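Local coordinates for occlusion-derived virus envelope protein E66 (Autographa californica nucleopolyhedrovirus, PDB 3VSN) that cleaves chondroitin as a lyase of the viral envelope, is essential for oral infectivity, and may digest the chondroitin sulfate barrier of the host midgut, at residues Arg366-Arg371 with Leu556-His561; Arg372-Asn377 with Thr481-Asn486; Asp573-Val578 with Leu587-Trp592; Gly583-Phe588 with Ile624-Leu629. One frame throughout, in Å; residues are numbered along the deposited sequence.

Contact 1 of 4, residues Arg366-Arg371 with Leu556-His561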
# COMPACT_ATOMS: atom_id res chain seq x y z
N ARG A 366 5.77 -11.23 7.20
CA ARG A 366 5.21 -11.19 8.55
C ARG A 366 6.14 -10.33 9.40
O ARG A 366 7.01 -10.85 10.11
CB ARG A 366 5.08 -12.60 9.14
CG ARG A 366 4.28 -13.58 8.29
CD ARG A 366 2.80 -13.23 8.26
NE ARG A 366 2.00 -14.28 7.63
CZ ARG A 366 1.70 -14.33 6.33
NH1 ARG A 366 2.13 -13.38 5.50
NH2 ARG A 366 0.97 -15.33 5.86
N ARG A 367 5.96 -9.02 9.30
CA ARG A 367 6.95 -8.07 9.79
C ARG A 367 6.28 -6.84 10.40
O ARG A 367 5.20 -6.41 9.96
CB ARG A 367 7.89 -7.66 8.63
CG ARG A 367 8.85 -6.51 8.91
CD ARG A 367 9.99 -6.88 9.85
NE ARG A 367 10.75 -5.68 10.21
CZ ARG A 367 11.76 -5.18 9.50
NH1 ARG A 367 12.17 -5.79 8.39
NH2 ARG A 367 12.37 -4.07 9.90
N ILE A 368 6.91 -6.31 11.44
CA ILE A 368 6.55 -5.00 11.97
C ILE A 368 7.73 -4.07 11.70
O ILE A 368 8.89 -4.50 11.75
CB ILE A 368 6.19 -5.04 13.47
CG1 ILE A 368 7.37 -5.50 14.33
CG2 ILE A 368 4.96 -5.92 13.68
CD1 ILE A 368 7.08 -5.57 15.82
N TRP A 369 7.42 -2.82 11.38
CA TRP A 369 8.45 -1.83 11.14
C TRP A 369 8.33 -0.76 12.18
O TRP A 369 7.28 -0.14 12.33
CB TRP A 369 8.30 -1.23 9.75
CG TRP A 369 8.64 -2.17 8.62
CD1 TRP A 369 9.88 -2.39 8.04
CD2 TRP A 369 7.71 -3.05 7.88
NE1 TRP A 369 9.80 -3.32 7.03
CE2 TRP A 369 8.53 -3.75 6.88
CE3 TRP A 369 6.35 -3.32 7.95
CZ2 TRP A 369 7.98 -4.68 6.00
CZ3 TRP A 369 5.81 -4.25 7.05
CH2 TRP A 369 6.61 -4.91 6.10
N ASN A 370 9.43 -0.55 12.90
CA ASN A 370 9.52 0.52 13.89
C ASN A 370 9.31 1.86 13.19
O ASN A 370 10.01 2.18 12.23
CB ASN A 370 10.90 0.47 14.58
CG ASN A 370 10.98 1.36 15.80
OD1 ASN A 370 10.59 2.53 15.76
ND2 ASN A 370 11.51 0.82 16.89
N ARG A 371 8.34 2.64 13.67
CA ARG A 371 8.01 3.92 13.03
C ARG A 371 9.16 4.92 13.05
O ARG A 371 9.22 5.83 12.21
CB ARG A 371 6.75 4.53 13.66
CG ARG A 371 5.48 3.77 13.29
CD ARG A 371 4.24 4.46 13.84
NE ARG A 371 4.02 5.77 13.21
CZ ARG A 371 3.08 6.63 13.58
NH1 ARG A 371 2.24 6.33 14.57
NH2 ARG A 371 2.97 7.79 12.96
N LEU A 556 8.33 -10.82 17.15
CA LEU A 556 9.10 -9.60 16.99
C LEU A 556 8.58 -8.58 18.01
O LEU A 556 7.38 -8.56 18.29
CB LEU A 556 8.96 -9.05 15.57
CG LEU A 556 9.41 -9.93 14.38
CD1 LEU A 556 9.11 -9.24 13.06
CD2 LEU A 556 10.89 -10.29 14.46
N ASN A 557 9.49 -7.79 18.57
CA ASN A 557 9.15 -6.68 19.46
C ASN A 557 9.73 -5.40 18.93
O ASN A 557 10.81 -5.42 18.33
CB ASN A 557 9.79 -6.86 20.84
CG ASN A 557 9.12 -7.91 21.66
OD1 ASN A 557 7.90 -7.92 21.82
ND2 ASN A 557 9.92 -8.80 22.22
N VAL A 558 9.06 -4.29 19.19
CA VAL A 558 9.67 -2.98 19.05
C VAL A 558 10.80 -2.90 20.08
O VAL A 558 10.59 -3.22 21.26
CB VAL A 558 8.66 -1.83 19.28
CG1 VAL A 558 9.36 -0.47 19.20
CG2 VAL A 558 7.53 -1.90 18.27
N GLU A 559 11.98 -2.49 19.63
CA GLU A 559 13.13 -2.34 20.52
C GLU A 559 12.77 -1.45 21.70
O GLU A 559 12.20 -0.37 21.53
CB GLU A 559 14.34 -1.78 19.77
CG GLU A 559 15.62 -1.79 20.59
CD GLU A 559 16.85 -1.38 19.80
OE1 GLU A 559 16.71 -0.87 18.67
OE2 GLU A 559 17.96 -1.56 20.33
N GLY A 560 13.10 -1.91 22.91
CA GLY A 560 12.77 -1.21 24.14
C GLY A 560 11.42 -1.58 24.74
O GLY A 560 11.05 -1.06 25.80
N HIS A 561 10.68 -2.48 24.08
CA HIS A 561 9.32 -2.86 24.50
C HIS A 561 9.10 -4.34 24.61
O HIS A 561 8.43 -4.94 23.76
CB HIS A 561 8.28 -2.28 23.54
CG HIS A 561 8.15 -0.78 23.63
ND1 HIS A 561 8.85 0.05 22.84
CD2 HIS A 561 7.35 0.02 24.44
CE1 HIS A 561 8.52 1.32 23.13
NE2 HIS A 561 7.61 1.30 24.12
O HOH W 1 12.24 1.80 19.56
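Ile368 and Leu556 meet in a buried side-chain contact between strands of two neighbouring sheets: strand 367-370 ends a four-stranded antiparallel sheet, and strand 550-558 belongs to the seven-stranded sheet beside it. The two short strand segments run almost the same way, 15° apart, and their axes come no nearer than 7.8 Å, a separation bridged by side chains and not by backbone pairing. Ile368 supplies the apolar centre. Its CG1 is wedged between the backbone N and the carbonyl carbon (chi1 62°), and the extended chi2 carries CD1 across to Leu556 CB at 4.0 Å, the two side chains sliding past one another in opposite senses. That same CD1 also looks at Val558 CG2, 4.4 Å off. Leu556 CD1 reaches toward the Arg366-Arg367 backbone, 4.0 Å from Arg366 O, and touches Arg367 CD at 4.1 Å with the two chains roughly perpendicular. Further along, Asn370 crosses Val558 at about a right angle, ND2 lying 3.4 Å from CG1. The amide is held at both ends: OD1 takes the N-H of Arg372, while ND2 gives to Gly508 O and to a water 2.9 Å away, which in turn donates a hydrogen bond to Glu559 O. Met453 and Phe448 of the larger sheet join the apolar cluster around Ile368. The apolar packing has a polar cost: Leu556 CD1, 4.0 Å from Ile368 N, helps bury an N-H that has no hydrogen-bonding partner in the model, and the polar link between the segments runs through the water at Asn370.

Contact 2 of 4, residues Arg372-Asn377 with Thr481-Asn486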
# COMPACT_ATOMS: atom_id res chain seq x y z
N ARG A 372 10.09 4.74 13.99
CA ARG A 372 11.30 5.57 14.05
C ARG A 372 12.52 4.90 13.42
O ARG A 372 13.63 5.46 13.43
CB ARG A 372 11.56 6.01 15.50
CG ARG A 372 10.50 6.99 16.00
CD ARG A 372 10.85 7.63 17.34
NE ARG A 372 12.29 7.72 17.54
CZ ARG A 372 12.92 7.32 18.64
NH1 ARG A 372 12.25 6.82 19.67
NH2 ARG A 372 14.24 7.45 18.71
N GLY A 373 12.32 3.72 12.83
CA GLY A 373 13.39 3.00 12.14
C GLY A 373 13.74 3.61 10.79
O GLY A 373 13.04 4.49 10.30
N ARG A 374 14.84 3.14 10.20
CA ARG A 374 15.21 3.53 8.85
C ARG A 374 14.26 2.86 7.86
O ARG A 374 13.95 1.67 8.02
CB ARG A 374 16.65 3.13 8.53
CG ARG A 374 17.73 4.01 9.13
CD ARG A 374 19.06 3.80 8.42
NE ARG A 374 20.26 4.15 9.21
CZ ARG A 374 20.47 3.84 10.49
NH1 ARG A 374 19.57 3.15 11.19
NH2 ARG A 374 21.59 4.22 11.09
N ILE A 375 13.79 3.60 6.87
CA ILE A 375 13.01 2.99 5.80
C ILE A 375 13.97 2.40 4.77
O ILE A 375 14.49 3.11 3.90
CB ILE A 375 12.00 3.97 5.15
CG1 ILE A 375 11.04 4.53 6.21
CG2 ILE A 375 11.22 3.27 4.04
CD1 ILE A 375 10.13 5.64 5.73
N ILE A 376 14.24 1.11 4.91
CA ILE A 376 15.11 0.39 3.99
C ILE A 376 14.21 -0.33 3.00
O ILE A 376 13.49 -1.25 3.38
CB ILE A 376 15.99 -0.64 4.73
CG1 ILE A 376 16.77 0.04 5.86
CG2 ILE A 376 16.92 -1.36 3.75
CD1 ILE A 376 17.43 -0.92 6.83
N ASN A 377 14.22 0.11 1.74
CA ASN A 377 13.40 -0.52 0.72
C ASN A 377 14.15 -1.68 0.07
O ASN A 377 15.37 -1.76 0.16
CB ASN A 377 12.93 0.49 -0.33
CG ASN A 377 11.55 0.16 -0.89
OD1 ASN A 377 10.98 -0.90 -0.62
ND2 ASN A 377 11.00 1.08 -1.68
N THR A 481 22.86 -5.89 4.15
CA THR A 481 24.18 -5.67 4.75
C THR A 481 24.88 -4.40 4.25
O THR A 481 25.90 -4.01 4.80
CB THR A 481 25.13 -6.87 4.55
OG1 THR A 481 25.32 -7.10 3.15
CG2 THR A 481 24.57 -8.13 5.20
N SER A 482 24.34 -3.78 3.20
CA SER A 482 24.91 -2.53 2.69
C SER A 482 24.50 -1.34 3.56
O SER A 482 25.12 -0.27 3.50
CB SER A 482 24.53 -2.30 1.22
OG SER A 482 23.19 -1.85 1.10
N VAL A 483 23.46 -1.53 4.37
CA VAL A 483 22.99 -0.49 5.27
C VAL A 483 23.82 -0.52 6.55
O VAL A 483 23.92 -1.56 7.20
CB VAL A 483 21.48 -0.65 5.60
CG1 VAL A 483 20.99 0.45 6.52
CG2 VAL A 483 20.66 -0.68 4.31
N ASN A 484 24.42 0.61 6.90
CA ASN A 484 25.19 0.68 8.13
C ASN A 484 24.37 1.30 9.26
O ASN A 484 23.94 2.45 9.18
CB ASN A 484 26.52 1.41 7.91
CG ASN A 484 27.49 0.61 7.06
OD1 ASN A 484 27.72 0.94 5.89
ND2 ASN A 484 28.05 -0.45 7.62
N THR A 485 24.11 0.49 10.28
CA THR A 485 23.40 0.92 11.47
C THR A 485 24.33 0.69 12.65
O THR A 485 25.45 0.22 12.47
CB THR A 485 22.08 0.15 11.68
OG1 THR A 485 22.37 -1.22 12.02
CG2 THR A 485 21.20 0.19 10.43
N ASN A 486 23.88 1.02 13.86
CA ASN A 486 24.69 0.77 15.05
C ASN A 486 24.57 -0.66 15.59
O ASN A 486 25.30 -1.04 16.51
CB ASN A 486 24.41 1.82 16.14
CG ASN A 486 24.74 3.24 15.69
OD1 ASN A 486 23.95 4.16 15.88
ND2 ASN A 486 25.91 3.41 15.08
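Arg374 lays one face of its guanidinium over the methyl of Thr485: CG2 stands 3.5 Å above the plane, offset toward the rim on the NH1 side. The chain gets there by running extended from CG to NE, with CG anti to the carbonyl carbon (chi1 -77°). NH2 comes within 3.5 Å of Asn484 O, an oblique approach that is close but not a hydrogen bond. Turning the methyl toward the arginine, Thr485 keeps its hydroxyl for Asp487, whose OD2 bonds to OG1. A short way along, Ile376 and Val483 meet tip to tip, CD1 against CG1 at 3.8 Å, and a second pair of methyls, Ile376 CG2 and Val483 CG2, also lies 3.8 Å apart. Val483 CG1 further touches the aliphatic part of the arginine, 4.3 Å from Arg374 CD, so the valine borders both halves of the contact. The result is a small surface patch of methyls and one flat cation, held by van der Waals packing. The two loops involved follow strands of different sheets: 372-377 comes after strand 367-370, whereas the loop 481-486 leads from strand 472-480 toward helix 490-496. Phe506 of strand 504-506 touches both Ile376 and Thr485, placing an edge strand of the seven-stranded sheet beside the two loops.

Contact 3 of 4, residues Asp573-Val578 with Leu587-Trp592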
# COMPACT_ATOMS: atom_id res chain seq x y z
N ASP A 573 -4.78 -30.93 17.91
CA ASP A 573 -4.08 -30.35 16.76
C ASP A 573 -4.77 -29.07 16.32
O ASP A 573 -6.01 -29.01 16.25
CB ASP A 573 -4.07 -31.34 15.59
CG ASP A 573 -3.24 -32.58 15.86
OD1 ASP A 573 -2.67 -32.71 16.98
OD2 ASP A 573 -3.15 -33.44 14.96
N GLU A 574 -3.96 -28.05 16.04
CA GLU A 574 -4.42 -26.76 15.49
C GLU A 574 -5.09 -25.81 16.49
O GLU A 574 -5.44 -24.69 16.13
CB GLU A 574 -5.32 -26.95 14.26
CG GLU A 574 -4.72 -27.81 13.16
CD GLU A 574 -5.45 -27.65 11.84
OE1 GLU A 574 -6.16 -28.60 11.44
OE2 GLU A 574 -5.32 -26.58 11.20
N ASN A 575 -5.26 -26.26 17.73
CA ASN A 575 -5.89 -25.43 18.76
C ASN A 575 -4.81 -24.62 19.49
O ASN A 575 -4.27 -25.06 20.51
CB ASN A 575 -6.70 -26.31 19.72
CG ASN A 575 -7.73 -25.52 20.53
OD1 ASN A 575 -8.35 -24.58 20.03
ND2 ASN A 575 -7.92 -25.92 21.77
N ILE A 576 -4.50 -23.43 18.95
CA ILE A 576 -3.38 -22.61 19.44
C ILE A 576 -3.85 -21.40 20.24
O ILE A 576 -4.45 -20.47 19.69
CB ILE A 576 -2.46 -22.13 18.29
CG1 ILE A 576 -2.03 -23.30 17.39
CG2 ILE A 576 -1.26 -21.36 18.84
CD1 ILE A 576 -1.30 -24.42 18.10
N TYR A 577 -3.53 -21.40 21.53
CA TYR A 577 -3.89 -20.32 22.45
C TYR A 577 -2.67 -19.43 22.71
O TYR A 577 -1.62 -19.91 23.14
CB TYR A 577 -4.44 -20.94 23.75
CG TYR A 577 -4.54 -20.03 24.98
CD1 TYR A 577 -4.91 -18.69 24.87
CD2 TYR A 577 -4.28 -20.54 26.25
CE1 TYR A 577 -5.00 -17.88 25.99
CE2 TYR A 577 -4.38 -19.74 27.38
CZ TYR A 577 -4.73 -18.41 27.25
OH TYR A 577 -4.83 -17.62 28.36
N VAL A 578 -2.82 -18.13 22.44
CA VAL A 578 -1.78 -17.16 22.73
C VAL A 578 -2.24 -16.22 23.84
O VAL A 578 -3.27 -15.56 23.72
CB VAL A 578 -1.37 -16.33 21.48
CG1 VAL A 578 -0.23 -15.37 21.81
CG2 VAL A 578 -0.96 -17.25 20.34
N LEU A 587 -7.00 -16.97 20.00
CA LEU A 587 -7.12 -18.38 19.73
C LEU A 587 -7.16 -18.62 18.24
O LEU A 587 -7.96 -18.01 17.53
CB LEU A 587 -8.39 -18.96 20.38
CG LEU A 587 -8.53 -20.48 20.24
CD1 LEU A 587 -7.50 -21.21 21.11
CD2 LEU A 587 -9.93 -20.92 20.60
N PHE A 588 -6.28 -19.50 17.79
CA PHE A 588 -6.31 -19.97 16.42
C PHE A 588 -6.79 -21.41 16.49
O PHE A 588 -6.14 -22.25 17.12
CB PHE A 588 -4.91 -19.91 15.80
CG PHE A 588 -4.30 -18.52 15.79
CD1 PHE A 588 -4.51 -17.66 14.72
CD2 PHE A 588 -3.51 -18.09 16.86
CE1 PHE A 588 -3.95 -16.38 14.71
CE2 PHE A 588 -2.95 -16.81 16.86
CZ PHE A 588 -3.18 -15.96 15.78
N ASN A 589 -7.94 -21.69 15.90
CA ASN A 589 -8.46 -23.06 15.86
C ASN A 589 -9.13 -23.29 14.53
O ASN A 589 -10.36 -23.29 14.43
CB ASN A 589 -9.42 -23.34 17.02
CG ASN A 589 -9.77 -24.82 17.14
OD1 ASN A 589 -8.98 -25.69 16.78
ND2 ASN A 589 -10.97 -25.10 17.65
N TYR A 590 -8.31 -23.46 13.50
CA TYR A 590 -8.79 -23.51 12.12
C TYR A 590 -10.09 -24.31 11.99
O TYR A 590 -10.14 -25.46 12.42
CB TYR A 590 -7.72 -24.05 11.17
CG TYR A 590 -8.10 -23.76 9.75
CD1 TYR A 590 -8.89 -24.65 9.03
CD2 TYR A 590 -7.76 -22.55 9.17
CE1 TYR A 590 -9.29 -24.36 7.74
CE2 TYR A 590 -8.15 -22.25 7.88
CZ TYR A 590 -8.91 -23.16 7.17
OH TYR A 590 -9.30 -22.86 5.89
N PRO A 591 -11.13 -23.73 11.35
CA PRO A 591 -11.17 -22.48 10.58
C PRO A 591 -11.40 -21.18 11.36
O PRO A 591 -11.41 -20.10 10.77
CB PRO A 591 -12.34 -22.72 9.62
CG PRO A 591 -13.28 -23.56 10.42
CD PRO A 591 -12.42 -24.45 11.28
N TRP A 592 -11.59 -21.30 12.68
CA TRP A 592 -11.93 -20.14 13.51
C TRP A 592 -10.73 -19.42 14.05
O TRP A 592 -9.70 -20.03 14.35
CB TRP A 592 -12.85 -20.57 14.64
CG TRP A 592 -14.21 -20.98 14.12
CD1 TRP A 592 -14.67 -22.26 13.86
CD2 TRP A 592 -15.30 -20.09 13.73
NE1 TRP A 592 -15.95 -22.23 13.37
CE2 TRP A 592 -16.39 -20.95 13.27
CE3 TRP A 592 -15.49 -18.71 13.74
CZ2 TRP A 592 -17.60 -20.44 12.83
CZ3 TRP A 592 -16.72 -18.20 13.29
CH2 TRP A 592 -17.75 -19.04 12.85
O HOH W 2 -8.35 -28.35 17.36
O HOH W 3 -5.51 -23.04 13.92
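Backbone hydrogen bonds join Ile576 and Phe588 as the hydrogen-bonded pair of an antiparallel hairpin: Ile576 N to Phe588 O at 2.7 Å and Phe588 N to Ile576 O at 2.8 Å, both nearly straight. A CA-H...O contact from Leu587 CA to Ile576 O, 3.4 Å long, accompanies them. Water 3 links Glu574 O to Tyr590 N, extending the bonding past the end of the paired strands, where Asn589 and Trp592 bond to each other across a cis peptide at Pro591.

Apolar contacts fall on both faces. Ile576, Val578 and Phe588 share one: Val578 CG2 meets the edge of the phenyl ring at CE2, 4.0 Å away. On the other, Leu587 has CG anti to its backbone N (chi1 -175°), which brings CD1 to 4.1 Å from Tyr577 CB.

Among polar side chains, Asn575 and Asn589 cross with amide planes 56° apart and do not bond to each other; Asn575 ND2 instead bonds Ser623 OG and Val570 O. Glu574 lies alongside Tyr590, OE2 3.5 Å from CB, its carboxylate held by Lys443 and Tyr458; Lys443 also makes a cation-pi contact with the tyrosine ring.

Strands 440-449 and 452-461 pack against the Ile576-Phe588 face, with Leu456 on Ile576 and Cys445 on Phe588, while helix 614-623 covers Leu587 on the other.

Contact 4 of 4, residues Gly583-Phe588 with Ile624-Leu629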
# COMPACT_ATOMS: atom_id res chain seq x y z
N GLY A 583 -3.35 -8.54 28.76
CA GLY A 583 -4.80 -8.40 28.62
C GLY A 583 -5.35 -8.91 27.28
O GLY A 583 -6.56 -9.05 27.12
N VAL A 584 -4.45 -9.18 26.33
CA VAL A 584 -4.84 -9.70 25.02
C VAL A 584 -4.66 -11.22 25.00
O VAL A 584 -3.58 -11.72 25.32
CB VAL A 584 -4.00 -9.08 23.88
CG1 VAL A 584 -4.29 -9.76 22.55
CG2 VAL A 584 -4.23 -7.57 23.78
N LYS A 585 -5.73 -11.92 24.64
CA LYS A 585 -5.68 -13.36 24.41
C LYS A 585 -6.17 -13.63 22.99
O LYS A 585 -7.07 -12.95 22.49
CB LYS A 585 -6.58 -14.12 25.39
CG LYS A 585 -6.08 -14.19 26.83
CD LYS A 585 -7.03 -15.01 27.69
CE LYS A 585 -6.56 -15.14 29.14
NZ LYS A 585 -7.38 -16.14 29.88
N ALA A 586 -5.57 -14.62 22.33
CA ALA A 586 -6.02 -15.00 21.00
C ALA A 586 -6.12 -16.51 20.88
O ALA A 586 -5.42 -17.24 21.59
CB ALA A 586 -5.08 -14.44 19.93
N LEU A 587 -7.00 -16.97 20.00
CA LEU A 587 -7.12 -18.38 19.73
C LEU A 587 -7.16 -18.62 18.24
O LEU A 587 -7.96 -18.01 17.53
CB LEU A 587 -8.39 -18.96 20.38
CG LEU A 587 -8.53 -20.48 20.24
CD1 LEU A 587 -7.50 -21.21 21.11
CD2 LEU A 587 -9.93 -20.92 20.60
N PHE A 588 -6.28 -19.50 17.79
CA PHE A 588 -6.31 -19.97 16.42
C PHE A 588 -6.79 -21.41 16.49
O PHE A 588 -6.14 -22.25 17.12
CB PHE A 588 -4.91 -19.91 15.80
CG PHE A 588 -4.30 -18.52 15.79
CD1 PHE A 588 -4.51 -17.66 14.72
CD2 PHE A 588 -3.51 -18.09 16.86
CE1 PHE A 588 -3.95 -16.38 14.71
CE2 PHE A 588 -2.95 -16.81 16.86
CZ PHE A 588 -3.18 -15.96 15.78
N ILE A 624 -9.12 -20.89 26.01
CA ILE A 624 -8.34 -19.76 26.56
C ILE A 624 -8.44 -19.66 28.09
O ILE A 624 -7.99 -18.68 28.68
CB ILE A 624 -8.70 -18.41 25.88
CG1 ILE A 624 -10.14 -17.99 26.22
CG2 ILE A 624 -8.47 -18.49 24.37
CD1 ILE A 624 -10.40 -16.50 26.06
N GLY A 625 -9.02 -20.68 28.72
CA GLY A 625 -9.03 -20.79 30.18
C GLY A 625 -10.15 -20.05 30.87
O GLY A 625 -10.08 -19.78 32.07
N GLU A 626 -11.20 -19.72 30.12
CA GLU A 626 -12.34 -18.99 30.68
C GLU A 626 -13.67 -19.68 30.33
O GLU A 626 -14.51 -19.10 29.63
CB GLU A 626 -12.29 -17.52 30.25
CG GLU A 626 -10.95 -16.85 30.55
CD GLU A 626 -10.93 -15.35 30.29
OE1 GLU A 626 -11.92 -14.67 30.64
OE2 GLU A 626 -9.92 -14.86 29.75
N PRO A 627 -13.86 -20.92 30.83
CA PRO A 627 -14.97 -21.76 30.37
C PRO A 627 -16.37 -21.22 30.67
O PRO A 627 -17.31 -21.51 29.92
CB PRO A 627 -14.74 -23.09 31.11
CG PRO A 627 -13.97 -22.71 32.32
CD PRO A 627 -13.08 -21.58 31.89
N ALA A 628 -16.51 -20.42 31.72
CA ALA A 628 -17.82 -19.94 32.15
C ALA A 628 -18.10 -18.47 31.79
O ALA A 628 -18.99 -17.84 32.38
CB ALA A 628 -18.01 -20.18 33.65
N LEU A 629 -17.35 -17.92 30.84
CA LEU A 629 -17.56 -16.53 30.40
C LEU A 629 -18.99 -16.27 29.96
O LEU A 629 -19.56 -17.04 29.19
CB LEU A 629 -16.62 -16.16 29.25
CG LEU A 629 -15.27 -15.49 29.49
CD1 LEU A 629 -14.75 -14.96 28.16
CD2 LEU A 629 -15.35 -14.36 30.52
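Torsions near 180° from chi2 to chi4 stretch Lys585 fully, and with CG anti to the carbonyl carbon (chi1 -72°) they carry NZ from strand 584-589 over to the turn after helix 614-623. Glu626 comes to meet it from the opposite direction, its own chain extended beyond CG. NZ forms a salt bridge to Glu626 OE2 at 2.8 Å, approaching on the anti side of the carboxylate and 20° out of its plane. A second bond, 2.9 Å long, runs from NZ to Ile624 O, almost in line with the carbonyl. One ammonium group thus ties down a backbone oxygen and a side chain of the same short loop.

Along the lysine chain, before the ammonium group, the aliphatic part lies on Ile624, with CD 4.0 Å from CD1, while the isoleucine's other branch, CG2, rests 4.0 Å from Leu587 CB. The loop starts with a Schellman motif: Gly625, at positive phi, is the C-prime residue, with Glu626 N bonded to Phe621 O and Gly625 N to Thr622 O.

Lys596 of the neighbouring strand also forms a salt bridge to Glu626 OE2. Two lysines on one carboxylate oxygen would probably keep Glu626 ionised, and the exit of the helix is pinned to the sheet by charge beside a buried apolar patch.

Overall arrangement
Contacts 3 and 4 work on the same element, strand 584-589: they share Leu587 and Phe588, and Tyr577 of contact 3 packs against Lys585 of contact 4. Contact 3, partly buried, is backbone pairing within one sheet; contact 4, buried, fixes a helix exit onto that sheet through a salt bridge, a lysine-to-carbonyl bond and apolar packing. Contacts 1 and 2 adjoin in sequence, with centres 14 Å apart, yet contact 1 is buried apolar packing between sheets and contact 2 a surface meeting of loops. Contacts 1 and 3 both touch strands 440-449 and 452-461. The nearest atoms of contact 2 are about 24 Å from contact 3 and about 21 Å from contact 4.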